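Local structure of sterol regulatory element-binding protein cleavage-activating protein (Schizosaccharomyces pombe, 4YHC) at residues A[211-216]-A[247-252]; A[177-182]-A[234-239]; A[183-188]-A[202-207]. The protein is an escort protein required for sre1 processing at low sterol and low oxygen levels, represented here by its WD40 domain. The protein carries 9 engineered substitutions. All blocks are in the same frame, centred on the assembly; numbering follows the deposited sequence.

Interaction 1: A[211-216]-A[247-252]; sequences KILSQN and IDLKND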
loop_
_atom_site.group_PDB
_atom_site.type_symbol
_atom_site.label_atom_id
_atom_site.label_comp_id
_atom_site.label_asym_id
_atom_site.label_seq_id
_atom_site.Cartn_x
_atom_site.Cartn_y
_atom_site.Cartn_z
ATOM N N LYS A 211 0.848 3.982 -23.708
ATOM C CA LYS A 211 1.557 2.905 -24.316
ATOM C C LYS A 211 0.997 1.620 -23.790
ATOM O O LYS A 211 0.505 1.577 -22.666
ATOM C CB LYS A 211 3.019 2.983 -23.996
ATOM C CG LYS A 211 3.797 3.705 -25.071
ATOM C CD LYS A 211 5.176 3.087 -25.250
ATOM C CE LYS A 211 6.165 3.663 -24.257
ATOM N NZ LYS A 211 6.567 5.049 -24.639
ATOM N N ILE A 212 1.112 0.565 -24.576
ATOM C CA ILE A 212 0.710 -0.751 -24.121
ATOM C C ILE A 212 1.987 -1.476 -23.839
ATOM O O ILE A 212 2.837 -1.572 -24.733
ATOM C CB ILE A 212 -0.002 -1.609 -25.178
ATOM C CG1 ILE A 212 -1.105 -0.829 -25.908
ATOM C CG2 ILE A 212 -0.480 -2.921 -24.542
ATOM C CD1 ILE A 212 -2.378 -0.618 -25.150
ATOM N N LEU A 213 2.096 -2.032 -22.635
ATOM C CA LEU A 213 3.277 -2.780 -22.231
ATOM C C LEU A 213 3.289 -4.197 -22.763
ATOM O O LEU A 213 2.253 -4.766 -22.947
ATOM C CB LEU A 213 3.282 -2.895 -20.714
ATOM C CG LEU A 213 4.093 -1.858 -19.990
ATOM C CD1 LEU A 213 3.887 -0.462 -20.546
ATOM C CD2 LEU A 213 3.757 -1.982 -18.511
ATOM N N SER A 214 4.473 -4.773 -22.941
ATOM C CA SER A 214 4.598 -6.196 -23.325
ATOM C C SER A 214 5.063 -7.059 -22.153
ATOM O O SER A 214 6.134 -6.806 -21.591
ATOM C CB SER A 214 5.622 -6.362 -24.455
ATOM O OG SER A 214 5.490 -5.352 -25.445
ATOM N N GLN A 215 4.292 -8.080 -21.778
ATOM C CA GLN A 215 4.859 -9.167 -20.947
ATOM C C GLN A 215 5.958 -9.982 -21.659
ATOM O O GLN A 215 6.147 -9.877 -22.860
ATOM C CB GLN A 215 3.782 -10.125 -20.503
ATOM C CG GLN A 215 3.096 -10.811 -21.667
ATOM C CD GLN A 215 2.485 -12.100 -21.238
ATOM O OE1 GLN A 215 1.274 -12.224 -21.097
ATOM N NE2 GLN A 215 3.330 -13.071 -20.982
ATOM N N ASN A 216 6.618 -10.842 -20.891
ATOM C CA ASN A 216 7.611 -11.765 -21.386
ATOM C C ASN A 216 6.976 -12.590 -22.540
ATOM O O ASN A 216 5.938 -13.231 -22.389
ATOM C CB ASN A 216 8.165 -12.603 -20.195
ATOM C CG ASN A 216 9.315 -13.503 -20.584
ATOM O OD1 ASN A 216 9.300 -14.131 -21.646
ATOM N ND2 ASN A 216 10.291 -13.643 -19.692
ATOM N N ILE A 247 9.390 -4.617 -15.019
ATOM C CA ILE A 247 9.564 -3.811 -16.193
ATOM C C ILE A 247 10.034 -2.381 -15.829
ATOM O O ILE A 247 9.507 -1.760 -14.899
ATOM C CB ILE A 247 8.250 -3.742 -16.898
ATOM C CG1 ILE A 247 7.795 -5.144 -17.338
ATOM C CG2 ILE A 247 8.284 -2.749 -18.022
ATOM C CD1 ILE A 247 6.384 -5.192 -17.823
ATOM N N ASP A 248 11.070 -1.912 -16.513
ATOM C CA ASP A 248 11.573 -0.511 -16.405
ATOM C C ASP A 248 10.712 0.387 -17.254
ATOM O O ASP A 248 10.685 0.314 -18.497
ATOM C CB ASP A 248 13.023 -0.441 -16.847
ATOM C CG ASP A 248 13.554 1.022 -16.990
ATOM O OD1 ASP A 248 12.944 2.049 -16.485
ATOM O OD2 ASP A 248 14.648 1.097 -17.627
ATOM N N LEU A 249 9.973 1.259 -16.619
ATOM C CA LEU A 249 9.046 2.075 -17.392
ATOM C C LEU A 249 9.751 3.302 -18.027
ATOM O O LEU A 249 9.188 3.978 -18.840
ATOM C CB LEU A 249 7.950 2.569 -16.450
ATOM C CG LEU A 249 6.631 1.898 -16.139
ATOM C CD1 LEU A 249 6.365 0.606 -16.850
ATOM C CD2 LEU A 249 6.330 1.856 -14.668
ATOM N N LYS A 250 10.936 3.645 -17.544
ATOM C CA LYS A 250 11.635 4.828 -18.077
ATOM C C LYS A 250 12.180 4.505 -19.467
ATOM O O LYS A 250 11.812 5.142 -20.468
ATOM C CB LYS A 250 12.737 5.233 -17.146
ATOM C CG LYS A 250 13.580 6.421 -17.634
ATOM C CD LYS A 250 14.741 6.659 -16.678
ATOM C CE LYS A 250 15.522 7.905 -17.065
ATOM N NZ LYS A 250 16.139 7.721 -18.422
ATOM N N ASN A 251 12.995 3.462 -19.527
ATOM C CA ASN A 251 13.596 3.014 -20.799
ATOM C C ASN A 251 12.824 1.867 -21.496
ATOM O O ASN A 251 13.296 1.333 -22.444
ATOM C CB ASN A 251 15.032 2.588 -20.502
ATOM C CG ASN A 251 15.824 3.688 -19.824
ATOM O OD1 ASN A 251 15.855 4.794 -20.328
ATOM N ND2 ASN A 251 16.423 3.411 -18.657
ATOM N N ASP A 252 11.601 1.577 -21.051
ATOM C CA ASP A 252 10.745 0.464 -21.564
ATOM C C ASP A 252 11.535 -0.830 -21.846
ATOM O O ASP A 252 11.839 -1.147 -22.996
ATOM C CB ASP A 252 9.908 0.876 -22.794
ATOM C CG ASP A 252 8.525 0.174 -22.833
ATOM O OD1 ASP A 252 8.266 -0.694 -21.978
ATOM O OD2 ASP A 252 7.686 0.484 -23.711
HETATM O O HOH W 1 7.189 -3.006 -22.091
#

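Interaction 2: A[177-182]-A[234-239]; sequences KSISIV and DILFLA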
loop_
_atom_site.group_PDB
_atom_site.type_symbol
_atom_site.label_atom_id
_atom_site.label_comp_id
_atom_site.label_asym_id
_atom_site.label_seq_id
_atom_site.Cartn_x
_atom_site.Cartn_y
_atom_site.Cartn_z
ATOM N N LYS A 177 -7.682 -3.322 -12.515
ATOM C CA LYS A 177 -6.774 -2.793 -11.497
ATOM C C LYS A 177 -6.039 -1.600 -12.085
ATOM O O LYS A 177 -5.539 -1.684 -13.205
ATOM C CB LYS A 177 -5.778 -3.896 -11.138
ATOM C CG LYS A 177 -4.584 -3.498 -10.309
ATOM C CD LYS A 177 -4.999 -3.140 -8.908
ATOM C CE LYS A 177 -3.795 -2.944 -8.011
ATOM N NZ LYS A 177 -3.596 -4.137 -7.191
ATOM N N SER A 178 -5.995 -0.499 -11.357
ATOM C CA SER A 178 -5.226 0.651 -11.795
ATOM C C SER A 178 -4.319 1.052 -10.669
ATOM O O SER A 178 -4.672 0.904 -9.534
ATOM C CB SER A 178 -6.136 1.785 -12.220
ATOM O OG SER A 178 -6.962 2.163 -11.118
ATOM N N ILE A 179 -3.148 1.567 -11.022
ATOM C CA ILE A 179 -2.211 2.110 -10.079
ATOM C C ILE A 179 -1.554 3.367 -10.600
ATOM O O ILE A 179 -1.497 3.648 -11.842
ATOM C CB ILE A 179 -1.080 1.146 -9.761
ATOM C CG1 ILE A 179 -0.317 0.781 -11.041
ATOM C CG2 ILE A 179 -1.652 -0.051 -9.031
ATOM C CD1 ILE A 179 0.928 -0.067 -10.821
ATOM N N SER A 180 -1.093 4.153 -9.653
ATOM C CA SER A 180 -0.341 5.383 -9.975
ATOM C C SER A 180 1.137 5.139 -9.804
ATOM O O SER A 180 1.543 4.473 -8.871
ATOM C CB SER A 180 -0.843 6.522 -9.105
ATOM O OG SER A 180 -0.139 6.599 -7.938
ATOM N N ILE A 181 1.947 5.667 -10.704
ATOM C CA ILE A 181 3.370 5.714 -10.523
ATOM C C ILE A 181 3.892 7.156 -10.690
ATOM O O ILE A 181 3.962 7.669 -11.815
ATOM C CB ILE A 181 3.968 4.836 -11.600
ATOM C CG1 ILE A 181 3.218 3.469 -11.547
ATOM C CG2 ILE A 181 5.465 4.728 -11.462
ATOM C CD1 ILE A 181 3.970 2.300 -12.019
ATOM N N VAL A 182 4.242 7.769 -9.575
ATOM C CA VAL A 182 4.773 9.142 -9.494
ATOM C C VAL A 182 6.254 8.907 -9.517
ATOM O O VAL A 182 6.837 8.564 -8.532
ATOM C CB VAL A 182 4.312 9.804 -8.185
ATOM C CG1 VAL A 182 4.895 11.227 -8.015
ATOM C CG2 VAL A 182 2.823 9.861 -8.173
ATOM N N ASP A 234 10.722 3.642 -10.840
ATOM C CA ASP A 234 10.041 3.656 -12.140
ATOM C C ASP A 234 9.886 2.160 -12.683
ATOM O O ASP A 234 10.199 1.837 -13.817
ATOM C CB ASP A 234 10.742 4.547 -13.154
ATOM C CG ASP A 234 9.787 5.259 -14.060
ATOM O OD1 ASP A 234 8.576 4.980 -14.024
ATOM O OD2 ASP A 234 10.241 6.196 -14.751
ATOM N N ILE A 235 9.369 1.316 -11.829
ATOM C CA ILE A 235 9.221 -0.085 -12.121
ATOM C C ILE A 235 7.774 -0.484 -11.933
ATOM O O ILE A 235 7.153 -0.057 -10.951
ATOM C CB ILE A 235 10.035 -0.928 -11.155
ATOM C CG1 ILE A 235 11.503 -0.833 -11.575
ATOM C CG2 ILE A 235 9.639 -2.401 -11.245
ATOM C CD1 ILE A 235 12.411 -1.395 -10.544
ATOM N N LEU A 236 7.289 -1.309 -12.854
ATOM C CA LEU A 236 6.019 -1.981 -12.738
ATOM C C LEU A 236 6.207 -3.483 -12.735
ATOM O O LEU A 236 7.001 -4.021 -13.579
ATOM C CB LEU A 236 5.160 -1.609 -13.934
ATOM C CG LEU A 236 3.753 -2.193 -13.925
ATOM C CD1 LEU A 236 2.707 -1.220 -14.350
ATOM C CD2 LEU A 236 3.655 -3.404 -14.850
ATOM N N PHE A 237 5.501 -4.160 -11.818
ATOM C CA PHE A 237 5.538 -5.629 -11.716
ATOM C C PHE A 237 4.205 -6.105 -12.345
ATOM O O PHE A 237 3.125 -5.616 -11.976
ATOM C CB PHE A 237 5.663 -6.123 -10.282
ATOM C CG PHE A 237 6.981 -5.848 -9.643
ATOM C CD1 PHE A 237 7.263 -4.606 -9.098
ATOM C CD2 PHE A 237 7.942 -6.825 -9.560
ATOM C CE1 PHE A 237 8.489 -4.355 -8.534
ATOM C CE2 PHE A 237 9.131 -6.576 -9.014
ATOM C CZ PHE A 237 9.403 -5.361 -8.465
ATOM N N LEU A 238 4.266 -7.016 -13.322
ATOM C CA LEU A 238 3.110 -7.613 -13.993
ATOM C C LEU A 238 3.058 -9.107 -13.585
ATOM O O LEU A 238 3.916 -9.844 -13.932
ATOM C CB LEU A 238 3.271 -7.501 -15.494
ATOM C CG LEU A 238 2.071 -7.785 -16.454
ATOM C CD1 LEU A 238 2.291 -9.012 -17.303
ATOM C CD2 LEU A 238 0.698 -7.931 -15.838
ATOM N N ALA A 239 2.084 -9.500 -12.795
ATOM C CA ALA A 239 1.921 -10.828 -12.307
ATOM C C ALA A 239 1.025 -11.590 -13.280
ATOM O O ALA A 239 0.063 -11.062 -13.780
ATOM C CB ALA A 239 1.237 -10.822 -10.989
#

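Interaction 3: A[183-188]-A[202-207]; sequences SPTANR and SKKGPV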
loop_
_atom_site.group_PDB
_atom_site.type_symbol
_atom_site.label_atom_id
_atom_site.label_comp_id
_atom_site.label_asym_id
_atom_site.label_seq_id
_atom_site.Cartn_x
_atom_site.Cartn_y
_atom_site.Cartn_z
ATOM N N SER A 183 6.856 8.967 -10.679
ATOM C CA SER A 183 8.226 8.510 -10.786
ATOM C C SER A 183 9.148 9.737 -10.876
ATOM O O SER A 183 8.647 10.807 -11.049
ATOM C CB SER A 183 8.369 7.627 -12.013
ATOM O OG SER A 183 8.966 8.320 -13.111
ATOM N N PRO A 184 10.487 9.558 -10.824
ATOM C CA PRO A 184 11.352 10.744 -11.038
ATOM C C PRO A 184 11.300 11.311 -12.468
ATOM O O PRO A 184 11.617 12.474 -12.690
ATOM C CB PRO A 184 12.734 10.221 -10.680
ATOM C CG PRO A 184 12.487 9.074 -9.745
ATOM C CD PRO A 184 11.297 8.403 -10.412
ATOM N N THR A 185 10.798 10.539 -13.419
ATOM C CA THR A 185 10.791 10.944 -14.820
ATOM C C THR A 185 9.418 11.472 -15.190
ATOM O O THR A 185 9.313 12.437 -15.937
ATOM C CB THR A 185 11.285 9.776 -15.703
ATOM O OG1 THR A 185 12.675 9.539 -15.419
ATOM C CG2 THR A 185 11.120 10.062 -17.192
ATOM N N ALA A 186 8.360 10.866 -14.680
ATOM C CA ALA A 186 6.997 11.244 -15.098
ATOM C C ALA A 186 5.925 10.763 -14.135
ATOM O O ALA A 186 6.165 9.851 -13.316
ATOM C CB ALA A 186 6.713 10.700 -16.471
ATOM N N ASN A 187 4.758 11.410 -14.184
ATOM C CA ASN A 187 3.553 10.869 -13.593
ATOM C C ASN A 187 2.944 9.882 -14.533
ATOM O O ASN A 187 2.862 10.140 -15.703
ATOM C CB ASN A 187 2.570 11.965 -13.288
ATOM C CG ASN A 187 3.038 12.847 -12.158
ATOM O OD1 ASN A 187 3.941 12.469 -11.394
ATOM N ND2 ASN A 187 2.320 13.966 -11.946
ATOM N N ARG A 188 2.591 8.712 -14.021
ATOM C CA ARG A 188 2.074 7.636 -14.853
ATOM C C ARG A 188 0.874 7.008 -14.219
ATOM O O ARG A 188 0.772 6.959 -13.002
ATOM C CB ARG A 188 3.136 6.589 -15.046
ATOM C CG ARG A 188 4.457 7.062 -15.552
ATOM C CD ARG A 188 5.323 5.878 -15.969
ATOM N NE ARG A 188 6.769 6.162 -15.950
ATOM C CZ ARG A 188 7.467 6.731 -16.952
ATOM N NH1 ARG A 188 8.763 6.987 -16.830
ATOM N NH2 ARG A 188 6.868 7.097 -18.050
ATOM N N SER A 202 1.336 8.149 -19.612
ATOM C CA SER A 202 2.427 8.935 -19.025
ATOM C C SER A 202 2.423 10.385 -19.474
ATOM O O SER A 202 2.190 10.688 -20.656
ATOM C CB SER A 202 3.753 8.347 -19.376
ATOM O OG SER A 202 3.777 7.010 -18.954
ATOM N N LYS A 203 2.739 11.256 -18.522
ATOM C CA LYS A 203 2.743 12.679 -18.729
ATOM C C LYS A 203 4.146 13.149 -19.061
ATOM O O LYS A 203 5.062 13.041 -18.242
ATOM C CB LYS A 203 2.254 13.386 -17.468
ATOM C CG LYS A 203 1.479 14.674 -17.736
ATOM C CD LYS A 203 1.665 15.719 -16.665
ATOM C CE LYS A 203 0.471 16.666 -16.585
ATOM N NZ LYS A 203 -0.109 17.100 -17.888
ATOM N N LYS A 204 4.329 13.675 -20.264
ATOM C CA LYS A 204 5.544 14.457 -20.555
ATOM C C LYS A 204 5.181 15.896 -20.915
ATOM O O LYS A 204 4.441 16.153 -21.882
ATOM C CB LYS A 204 6.430 13.800 -21.630
ATOM C CG LYS A 204 7.579 12.952 -21.068
ATOM C CD LYS A 204 8.590 13.784 -20.276
ATOM C CE LYS A 204 9.512 12.932 -19.421
ATOM N NZ LYS A 204 10.868 12.760 -20.011
ATOM N N GLY A 205 5.671 16.823 -20.093
ATOM C CA GLY A 205 5.300 18.215 -20.211
ATOM C C GLY A 205 3.793 18.338 -20.069
ATOM O O GLY A 205 3.227 17.828 -19.130
ATOM N N PRO A 206 3.127 19.008 -21.015
ATOM C CA PRO A 206 1.697 19.230 -20.828
ATOM C C PRO A 206 0.850 18.065 -21.288
ATOM O O PRO A 206 -0.342 18.105 -21.063
ATOM C CB PRO A 206 1.412 20.443 -21.732
ATOM C CG PRO A 206 2.420 20.350 -22.834
ATOM C CD PRO A 206 3.597 19.535 -22.318
ATOM N N VAL A 207 1.464 17.059 -21.921
ATOM C CA VAL A 207 0.737 16.015 -22.677
ATOM C C VAL A 207 0.847 14.575 -22.132
ATOM O O VAL A 207 1.953 14.020 -21.989
ATOM C CB VAL A 207 1.271 15.963 -24.132
ATOM C CG1 VAL A 207 0.439 15.009 -24.993
ATOM C CG2 VAL A 207 1.324 17.379 -24.715
#

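Interaction 1: A[211-216]-A[247-252]
Leu-213 joins two neighbouring blades of the WD40 beta-propeller by laying its CD2 methyl against the end of strand 243-248 and the turn after it. Here the packing is closest. Leu-213 CD2 lies 4.0 Å from Leu-249 CD1, the two side chains crossing at about a right angle, and 4.2 Å from Ile-247 CD1. Ile-247 CD1, carried anti along its chain (chi2 169°), also approaches Ser-214 O at 4.1 Å. Branched aliphatic chains suit this place because Val-198, Val-200 and Leu-236 surround Leu-213 as well, so its methyls have apolar neighbours in both blades.

The solvent side is looser and polar. In the conformer of Asp-252 given, one of two, its side chain and that of Lys-211 lie alongside and point opposite ways, with Lys-211 CE 3.6 Å from Asp-252 OD2 but Lys-211 NZ 4.8 Å from that oxygen, too far for a salt bridge. Any attraction is therefore probably diffuse. No direct hydrogen bond links the segments; a water accepts weakly from Ser-214 N and donates to Asp-252 OD1, a link equally doubtful. Behind them, Asp-248 forms an Asx turn: Asp-248 OD1 receives Lys-250 N at 2.8 Å, from 50° above the carboxylate plane.

Interaction 2: A[177-182]-A[234-239]
Ile-179 meets Leu-236 where strand 175-182, the first of its blade in the WD40 propeller, faces strand 235-239 of the next blade. Segments 177-182 and 235-239 run nearly antiparallel, at 157°, but their axes are 9.2 Å apart at the closest and no hydrogen bond passes between them: this is the packing of one sheet on another.

Ile-179 holds CG1 between its backbone N and carbonyl carbon (chi1 59°), the crowded position, and with CD1 continuing anti (chi2 174°) that methyl comes within 4.1 Å of Leu-236 CD1. The two side chains cross obliquely. In Leu-236, CG lies anti to the backbone N, and its CD1 methyl is the one that meets Ile-179.

Ser-180 touches Phe-124 of the preceding blade, as does Ser-178. The strand thus packs against both neighbouring blades.

Ile-181, a buried residue, carries the largest share of the contact and uses both its branches. Its CD1 lies 4.4 Å from Leu-236 CD1 and 4.1 Å from Ile-235 O, while its CG2 comes 4.0 Å from Asp-234 OD1, the side chains of Ile-181 and Asp-234 crossing at about a right angle. A beta-branched residue suits a strand that must offer two separate methyls to its neighbour.

Val-182 then packs on Met-126 and Pro-127. Across from Ile-181, Asp-234 occupies a G1 beta bulge, in which it and Ile-235 both face Ile-230; its positive phi belongs to that bulge.

The chemistry is that of an apolar interface with one charge at its margin. Ile-181 gives Asp-234 only a hydrocarbon neighbour, so the buried carboxylate is probably stabilised in part by the salt bridge of Arg-188 to OD2, while dispersion and exclusion of water join the blades.

Interaction 3: A[183-188]-A[202-207]
Arg-188 and Ser-202 form an antiparallel non-hydrogen-bonded pair, CA to CA 4.4 Å, in the hairpin of strands 187-193 and 198-204 in a WD40 propeller blade, and beside them Lys-203 N donates to Asn-187 O at 3.0 Å. Arg-188 CG lies 3.5 Å from Ser-202 OG, and the chain then runs extended to NE. The guanidinium meets that hydroxyl in its own plane, at the edge, through a weak hydrogen bond from Arg-188 NH2 to Ser-202 OG of 3.2 Å. One guanidinium face carries Ala-186 CB, offset toward the rim; this small methyl also fits against Lys-203 O at 3.4 Å. The stronger partner of Arg-188 is Asp-234 of the next blade, salt-bridged to NH1. An alanine in place of Arg-188 would probably leave the Asp-234 carboxylate without its charged mate and Ser-202 OG without its weak donor. Beyond the pair, Lys-204 is poorly ordered, and its approach to Thr-185 is doubtful. Gly-205 suits the type II' turn from Lys-204 to Val-207 because its phi is positive. In the loop before strand 187-193, Ser-183 OG accepts from Thr-185 N at 2.9 Å, an ST turn, and from Ala-186 N at 3.1 Å, an ST motif.

How the interactions relate
All three contacts involve the same two successive blades: interactions 1 and 2 bridge them, and interaction 3 lies within the first. Centres of interactions 1 and 2 are about 10 Å apart, and Leu-249 CD2 of the former packs on Ile-181 CD1 of the latter at 3.6 Å. Interaction 3 is nested in the loop closed by interaction 2, and Arg-188 NH1 of the one lies 2.7 Å from Asp-234 OD2 of the other. Bound citrate, probably from the crystallisation liquor, hydrogen-bonds Arg-188 NH2 and also Lys-250 O, and may mark a polar pocket. The region binding sre1, by similarity, spans all of them, without singling any out.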